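Local coordinates for motility protein B (Helicobacter pylori, PDB 3CYP) that forms, with MotA, the stator of the flagellar motor and probably fastens it to the cell wall through this periplasmic C-terminal domain, at residues I94-N97 with E101-M104; L21-I26 with M70-Q75. All coordinates share one frame; numbering follows the deposited sequence.

Interaction 1: residues I94-N97 with E101-M104; sequences IAPN and ENRM
Ala-95 and Asn-97 lie beside Asn-102 and Arg-103 where the irregular segment 94-97 passes a turn of helix 100-105. The backbones come close, with Asn-97 CA 4.8 Å from Arg-103 CA and Ala-95 CA 5.6 Å from Asn-102 CA. Ala-95 points its methyl at the helix, and its CB lies 3.6 Å from Asn-102 O. The carbonyl oxygen Pro-96 O sits 3.1 Å from Asn-102 CB. The Pro-96 ring reaches the amide end of Asn-102 through CG. Asn-97 lays its amide group across the aliphatic part of Arg-103, touching CG of that chain. Arg-103 bends at chi3 (-72°), and its guanidinium then has Asn-97 O at its edge, in plane, with NH1 3.6 Å from that oxygen. The two are near each other but form no hydrogen bond, and no other joins the segments. The amide and guanidinium planes are 34° apart. Outside the two segments, Asn-106 donates from ND2 to Ala-95 O, and Arg-103 also touches Asp-47 and Thr-48. The contact is local surface packing. Here the loop after strand 83-87 lies against the short helix before strand 108-114 in the OmpA-like domain.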
ATOM      1  N   ILE B  94     -14.551  14.447   8.954  1.00 22.97           N
ATOM      2  CA  ILE B  94     -15.923  14.005   9.206  1.00 24.40           C
ATOM      3  C   ILE B  94     -16.659  14.977  10.121  1.00 24.87           C
ATOM      4  O   ILE B  94     -17.882  14.993  10.146  1.00 25.56           O
ATOM      5  CB  ILE B  94     -16.062  12.538   9.712  1.00 25.39           C
ATOM      6  CG1 ILE B  94     -15.158  12.233  10.899  1.00 26.23           C
ATOM      7  CG2 ILE B  94     -15.803  11.592   8.586  1.00 27.50           C
ATOM      8  CD1 ILE B  94     -15.001  10.719  11.142  1.00 25.81           C
ATOM      9  N   ALA B  95     -15.901  15.783  10.851  1.00 24.69           N
ATOM     10  CA  ALA B  95     -16.463  16.685  11.845  1.00 25.83           C
ATOM     11  C   ALA B  95     -15.759  18.011  11.660  1.00 26.05           C
ATOM     12  O   ALA B  95     -14.615  18.035  11.233  1.00 24.22           O
ATOM     13  CB  ALA B  95     -16.184  16.152  13.222  1.00 25.80           C
ATOM     14  N   PRO B  96     -16.406  19.121  12.040  1.00 27.56           N
ATOM     15  CA  PRO B  96     -15.685  20.382  11.897  1.00 28.04           C
ATOM     16  C   PRO B  96     -14.483  20.404  12.835  1.00 28.21           C
ATOM     17  O   PRO B  96     -14.534  19.800  13.907  1.00 28.23           O
ATOM     18  CB  PRO B  96     -16.742  21.439  12.286  1.00 28.50           C
ATOM     19  CG  PRO B  96     -17.719  20.705  13.145  1.00 28.83           C
ATOM     20  CD  PRO B  96     -17.746  19.287  12.636  1.00 28.09           C
ATOM     21  N   ASN B  97     -13.387  21.046  12.444  1.00 28.78           N
ATOM     22  CA  ASN B  97     -12.205  21.085  13.301  1.00 29.50           C
ATOM     23  C   ASN B  97     -12.305  22.260  14.268  1.00 30.53           C
ATOM     24  O   ASN B  97     -11.316  22.955  14.498  1.00 31.81           O
ATOM     25  CB  ASN B  97     -10.914  21.197  12.479  1.00 29.29           C
ATOM     26  CG  ASN B  97     -10.470  19.858  11.862  1.00 28.71           C
ATOM     27  OD1 ASN B  97     -10.412  19.717  10.626  1.00 28.99           O
ATOM     28  ND2 ASN B  97     -10.106  18.910  12.707  1.00 22.19           N
ATOM     29  N   GLU B 101     -12.792  17.885  20.856  1.00 27.08           N
ATOM     30  CA  GLU B 101     -13.456  16.592  20.746  1.00 26.33           C
ATOM     31  C   GLU B 101     -13.917  16.294  19.309  1.00 25.51           C
ATOM     32  O   GLU B 101     -13.901  15.144  18.864  1.00 25.29           O
ATOM     33  CB  GLU B 101     -14.615  16.525  21.755  1.00 26.21           C
ATOM     34  CG  GLU B 101     -14.132  16.662  23.211  1.00 26.90           C
ATOM     35  CD  GLU B 101     -13.870  18.115  23.630  1.00 25.25           C
ATOM     36  OE1 GLU B 101     -14.469  19.013  22.986  1.00 23.78           O
ATOM     37  OE2 GLU B 101     -13.070  18.346  24.585  1.00 26.69           O
ATOM     38  N   ASN B 102     -14.299  17.324  18.562  1.00 24.71           N
ATOM     39  CA  ASN B 102     -14.603  17.180  17.139  1.00 24.50           C
ATOM     40  C   ASN B 102     -13.328  16.882  16.323  1.00 23.57           C
ATOM     41  O   ASN B 102     -13.329  15.979  15.472  1.00 22.53           O
ATOM     42  CB  ASN B 102     -15.275  18.453  16.587  1.00 23.55           C
ATOM     43  CG  ASN B 102     -16.764  18.570  16.917  1.00 25.27           C
ATOM     44  OD1 ASN B 102     -17.320  19.697  16.938  1.00 28.63           O
ATOM     45  ND2 ASN B 102     -17.429  17.440  17.162  1.00 23.41           N
ATOM     46  N   ARG B 103     -12.248  17.606  16.601  1.00 23.82           N
ATOM     47  CA  ARG B 103     -10.951  17.336  15.956  1.00 24.82           C
ATOM     48  C   ARG B 103     -10.503  15.888  16.163  1.00 24.30           C
ATOM     49  O   ARG B 103      -9.990  15.223  15.224  1.00 23.35           O
ATOM     50  CB  ARG B 103      -9.862  18.264  16.510  1.00 24.61           C
ATOM     51  CG  ARG B 103      -9.952  19.652  16.017  1.00 27.29           C
ATOM     52  CD  ARG B 103      -8.607  20.387  16.130  1.00 29.91           C
ATOM     53  NE  ARG B 103      -8.228  20.735  17.501  1.00 36.16           N
ATOM     54  CZ  ARG B 103      -8.822  21.684  18.234  1.00 37.32           C
ATOM     55  NH1 ARG B 103      -9.860  22.377  17.753  1.00 38.99           N
ATOM     56  NH2 ARG B 103      -8.388  21.933  19.469  1.00 36.89           N
ATOM     57  N   MET B 104     -10.649  15.390  17.389  1.00 23.38           N
ATOM     58  CA  MET B 104     -10.237  14.023  17.694  1.00 23.70           C
ATOM     59  C   MET B 104     -10.894  13.000  16.770  1.00 21.68           C
ATOM     60  O   MET B 104     -10.248  12.013  16.395  1.00 21.44           O
ATOM     61  CB  MET B 104     -10.533  13.661  19.140  1.00 24.42           C
ATOM     62  CG  MET B 104      -9.610  14.373  20.102  1.00 27.18           C
ATOM     63  SD  MET B 104     -10.086  14.065  21.805  1.00 34.42           S
ATOM     64  CE  MET B 104      -9.461  12.370  21.912  1.00 36.01           C
TER

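Interaction 2: residues L21-I26 with M70-Q75; sequences LYIERI and MKVLIQ
Ile-23 and Leu-73 mark the closest backbone approach of helices 17-30 and 58-75, with their CA atoms 6.6 Å apart; the axes of segments 21-26 and 70-75 pass at 9.1 Å and cross at -61°. The interface is made of apolar side chains. Ile-23 is its centre and points at the other helix. Its branch methyl CG2 lies anti to the backbone N and meets two residues at once. Val-72 CG1 is 3.5 Å from Ile-23 CG2, which is tight for two methyl carbons. Leu-73 CD2 touches the same Ile-23 CG2 at 3.6 Å. The side chains of Val-72 and Leu-73 each cross that of Ile-23 at about a right angle. Leu-73 sets out along the flank of its helix, with CG beside the backbone N (chi1 -69°), and its CD2 turns in toward helix 17-30. That methyl also lies 3.7 Å from the backbone oxygen Ile-23 O. One turn on, Ile-26 CG2 adds a looser contact with Leu-73 CD2 at 4.1 Å. Ile-15 touches both Ile-23 and Val-72, while Leu-83 of strand 83-87 touches Leu-73. Phe-131 of helix 117-131 packs on Ile-26. On helix 58-75, Met-70, Lys-71 and Ile-74 pack on Tyr-67 of the second subunit. The crossing joins two helices in the hydrophobic core of the OmpA-like alpha/beta domain, which in this family is linked to peptidoglycan binding.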
ATOM      1  N   LEU B  21      -8.891  -5.898  17.322  1.00 17.32           N
ATOM      2  CA  LEU B  21     -10.080  -6.735  17.295  1.00 16.79           C
ATOM      3  C   LEU B  21     -11.056  -6.274  16.223  1.00 15.85           C
ATOM      4  O   LEU B  21     -11.684  -7.101  15.568  1.00 16.23           O
ATOM      5  CB  LEU B  21     -10.810  -6.701  18.624  1.00 18.67           C
ATOM      6  CG  LEU B  21     -10.247  -7.625  19.674  1.00 21.53           C
ATOM      7  CD1 LEU B  21     -10.829  -7.158  21.039  1.00 21.13           C
ATOM      8  CD2 LEU B  21     -10.602  -9.055  19.330  1.00 25.75           C
ATOM      9  N   TYR B  22     -11.182  -4.975  16.053  1.00 15.21           N
ATOM     10  CA  TYR B  22     -12.129  -4.424  15.061  1.00 15.22           C
ATOM     11  C   TYR B  22     -11.551  -4.662  13.659  1.00 14.17           C
ATOM     12  O   TYR B  22     -12.270  -5.133  12.739  1.00 13.26           O
ATOM     13  CB  TYR B  22     -12.427  -2.949  15.322  1.00 15.52           C
ATOM     14  CG  TYR B  22     -13.494  -2.314  14.450  1.00 16.06           C
ATOM     15  CD1 TYR B  22     -14.422  -3.076  13.752  1.00 16.85           C
ATOM     16  CD2 TYR B  22     -13.594  -0.938  14.353  1.00 14.95           C
ATOM     17  CE1 TYR B  22     -15.374  -2.493  12.974  1.00 15.13           C
ATOM     18  CE2 TYR B  22     -14.534  -0.328  13.555  1.00 15.89           C
ATOM     19  CZ  TYR B  22     -15.453  -1.117  12.883  1.00 15.76           C
ATOM     20  OH  TYR B  22     -16.395  -0.520  12.090  1.00 19.32           O
ATOM     21  N   ILE B  23     -10.259  -4.412  13.493  1.00 14.00           N
ATOM     22  CA  ILE B  23      -9.623  -4.719  12.178  1.00 14.00           C
ATOM     23  C   ILE B  23      -9.798  -6.195  11.802  1.00 13.82           C
ATOM     24  O   ILE B  23     -10.074  -6.542  10.667  1.00 12.78           O
ATOM     25  CB  ILE B  23      -8.141  -4.325  12.163  1.00 13.29           C
ATOM     26  CG1 ILE B  23      -7.979  -2.823  12.307  1.00 12.44           C
ATOM     27  CG2 ILE B  23      -7.450  -4.803  10.859  1.00 14.75           C
ATOM     28  CD1 ILE B  23      -6.587  -2.387  12.618  1.00 12.70           C
ATOM     29  N   GLU B  24      -9.719  -7.086  12.797  1.00 13.26           N
ATOM     30  CA  GLU B  24      -9.884  -8.511  12.549  1.00 14.27           C
ATOM     31  C   GLU B  24     -11.288  -8.800  12.013  1.00 13.67           C
ATOM     32  O   GLU B  24     -11.462  -9.691  11.173  1.00 13.49           O
ATOM     33  CB  GLU B  24      -9.672  -9.241  13.888  1.00 14.39           C
ATOM     34  CG  GLU B  24      -9.749 -10.724  13.898  1.00 16.27           C
ATOM     35  CD  GLU B  24      -9.520 -11.221  15.333  1.00 20.00           C
ATOM     36  OE1 GLU B  24      -8.528 -10.755  15.936  1.00 20.74           O
ATOM     37  OE2 GLU B  24     -10.347 -12.010  15.838  1.00 28.18           O
ATOM     38  N   ARG B  25     -12.306  -8.116  12.542  1.00 13.02           N
ATOM     39  CA  ARG B  25     -13.690  -8.337  12.055  1.00 14.48           C
ATOM     40  C   ARG B  25     -13.817  -7.931  10.592  1.00 14.37           C
ATOM     41  O   ARG B  25     -14.501  -8.580   9.777  1.00 14.34           O
ATOM     42  CB  ARG B  25     -14.723  -7.557  12.839  1.00 15.62           C
ATOM     43  CG  ARG B  25     -14.904  -7.967  14.254  1.00 18.85           C
ATOM     44  CD  ARG B  25     -16.097  -7.214  14.893  1.00 19.32           C
ATOM     45  NE  ARG B  25     -17.416  -7.749  14.547  1.00 20.12           N
ATOM     46  CZ  ARG B  25     -18.569  -7.348  15.130  1.00 20.89           C
ATOM     47  NH1 ARG B  25     -18.566  -6.391  16.041  1.00 21.46           N
ATOM     48  NH2 ARG B  25     -19.726  -7.881  14.808  1.00 21.56           N
ATOM     49  N   ILE B  26     -13.186  -6.806  10.283  1.00 13.70           N
ATOM     50  CA  ILE B  26     -13.226  -6.295   8.891  1.00 13.27           C
ATOM     51  C   ILE B  26     -12.442  -7.233   7.941  1.00 12.56           C
ATOM     52  O   ILE B  26     -12.856  -7.500   6.812  1.00 12.66           O
ATOM     53  CB  ILE B  26     -12.704  -4.829   8.832  1.00 12.64           C
ATOM     54  CG1 ILE B  26     -13.673  -3.891   9.591  1.00 12.39           C
ATOM     55  CG2 ILE B  26     -12.453  -4.376   7.389  1.00 14.62           C
ATOM     56  CD1 ILE B  26     -15.049  -3.740   8.877  1.00 18.49           C
ATOM     57  N   MET B  70      -3.662  -1.323   6.923  1.00 12.31           N
ATOM     58  CA  MET B  70      -3.568  -2.256   5.770  1.00 12.71           C
ATOM     59  C   MET B  70      -2.682  -3.495   6.074  1.00 12.58           C
ATOM     60  O   MET B  70      -3.043  -4.644   5.729  1.00 12.47           O
ATOM     61  CB  MET B  70      -3.083  -1.533   4.509  1.00 12.87           C
ATOM     62  CG  MET B  70      -3.314  -2.366   3.294  1.00 13.14           C
ATOM     63  SD  MET B  70      -2.487  -1.669   1.821  1.00 13.83           S
ATOM     64  CE  MET B  70      -0.761  -1.904   2.238  1.00 18.83           C
ATOM     65  N   LYS B  71      -1.536  -3.266   6.723  1.00 12.60           N
ATOM     66  CA  LYS B  71      -0.640  -4.360   7.093  1.00 14.85           C
ATOM     67  C   LYS B  71      -1.341  -5.338   7.999  1.00 12.66           C
ATOM     68  O   LYS B  71      -1.217  -6.557   7.824  1.00 13.42           O
ATOM     69  CB  LYS B  71       0.595  -3.850   7.833  1.00 15.48           C
ATOM     70  CG  LYS B  71       1.558  -3.125   6.963  1.00 19.40           C
ATOM     71  CD  LYS B  71       2.969  -3.264   7.519  1.00 20.01           C
ATOM     72  CE  LYS B  71       3.170  -2.467   8.746  1.00 22.95           C
ATOM     73  NZ  LYS B  71       4.614  -2.683   9.195  1.00 23.55           N
ATOM     74  N   VAL B  72      -2.124  -4.814   8.963  1.00 12.18           N
ATOM     75  CA  VAL B  72      -2.895  -5.686   9.846  1.00 12.81           C
ATOM     76  C   VAL B  72      -3.930  -6.509   9.122  1.00 11.87           C
ATOM     77  O   VAL B  72      -4.043  -7.721   9.321  1.00 11.75           O
ATOM     78  CB  VAL B  72      -3.509  -4.952  11.031  1.00 12.80           C
ATOM     79  CG1 VAL B  72      -4.328  -5.945  11.879  1.00 14.28           C
ATOM     80  CG2 VAL B  72      -2.382  -4.341  11.872  1.00 13.99           C
ATOM     81  N   LEU B  73      -4.646  -5.886   8.179  1.00 11.44           N
ATOM     82  CA  LEU B  73      -5.580  -6.661   7.376  1.00 11.48           C
ATOM     83  C   LEU B  73      -4.886  -7.852   6.668  1.00 11.43           C
ATOM     84  O   LEU B  73      -5.429  -8.962   6.524  1.00 12.47           O
ATOM     85  CB  LEU B  73      -6.291  -5.808   6.300  1.00 12.05           C
ATOM     86  CG  LEU B  73      -7.275  -4.785   6.887  1.00 11.55           C
ATOM     87  CD1 LEU B  73      -7.657  -3.697   5.877  1.00 14.07           C
ATOM     88  CD2 LEU B  73      -8.495  -5.497   7.469  1.00 13.34           C
ATOM     89  N   ILE B  74      -3.711  -7.589   6.135  1.00 11.80           N
ATOM     90  CA  ILE B  74      -2.950  -8.615   5.437  1.00 13.39           C
ATOM     91  C   ILE B  74      -2.467  -9.705   6.402  1.00 13.27           C
ATOM     92  O   ILE B  74      -2.539 -10.886   6.101  1.00 13.88           O
ATOM     93  CB  ILE B  74      -1.779  -7.988   4.648  1.00 14.10           C
ATOM     94  CG1 ILE B  74      -2.350  -7.170   3.491  1.00 14.75           C
ATOM     95  CG2 ILE B  74      -0.770  -9.069   4.148  1.00 14.02           C
ATOM     96  CD1 ILE B  74      -1.329  -6.174   2.849  1.00 14.79           C
ATOM     97  N   GLN B  75      -2.034  -9.300   7.572  1.00 13.92           N
ATOM     98  CA  GLN B  75      -1.749 -10.286   8.629  1.00 14.77           C
ATOM     99  C   GLN B  75      -2.909 -11.230   8.924  1.00 15.16           C
ATOM    100  O   GLN B  75      -2.710 -12.385   9.253  1.00 15.19           O
ATOM    101  CB  GLN B  75      -1.341  -9.590   9.933  1.00 15.34           C
ATOM    102  CG  GLN B  75       0.005  -8.919   9.867  1.00 16.48           C
ATOM    103  CD  GLN B  75       0.397  -8.319  11.196  1.00 17.73           C
ATOM    104  OE1 GLN B  75      -0.139  -7.298  11.604  1.00 16.67           O
ATOM    105  NE2 GLN B  75       1.320  -8.995  11.924  1.00 19.64           N
TER

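How the interactions relate
Interaction 2 belongs to the core and interaction 1 to the surface. All four touching residues of 21-26 with 70-75 are buried, whereas none of those in 94-97 with 101-104 is. Their centres lie about 25 Å apart on opposite sides of the chain's centre, and they share no helix. Interaction 2 joins two long helices distant in sequence; interaction 1 joins a loop to the short helix that follows it. The chemistry changes accordingly. Branched aliphatic side chains mesh in the interior; at the periphery amides and backbone carbonyls rest on aliphatic carbons, with a guanidinium edge near one carbonyl. Polar atoms of interaction 1 find partners outside its segments, as Ala-95 O does in Asn-106.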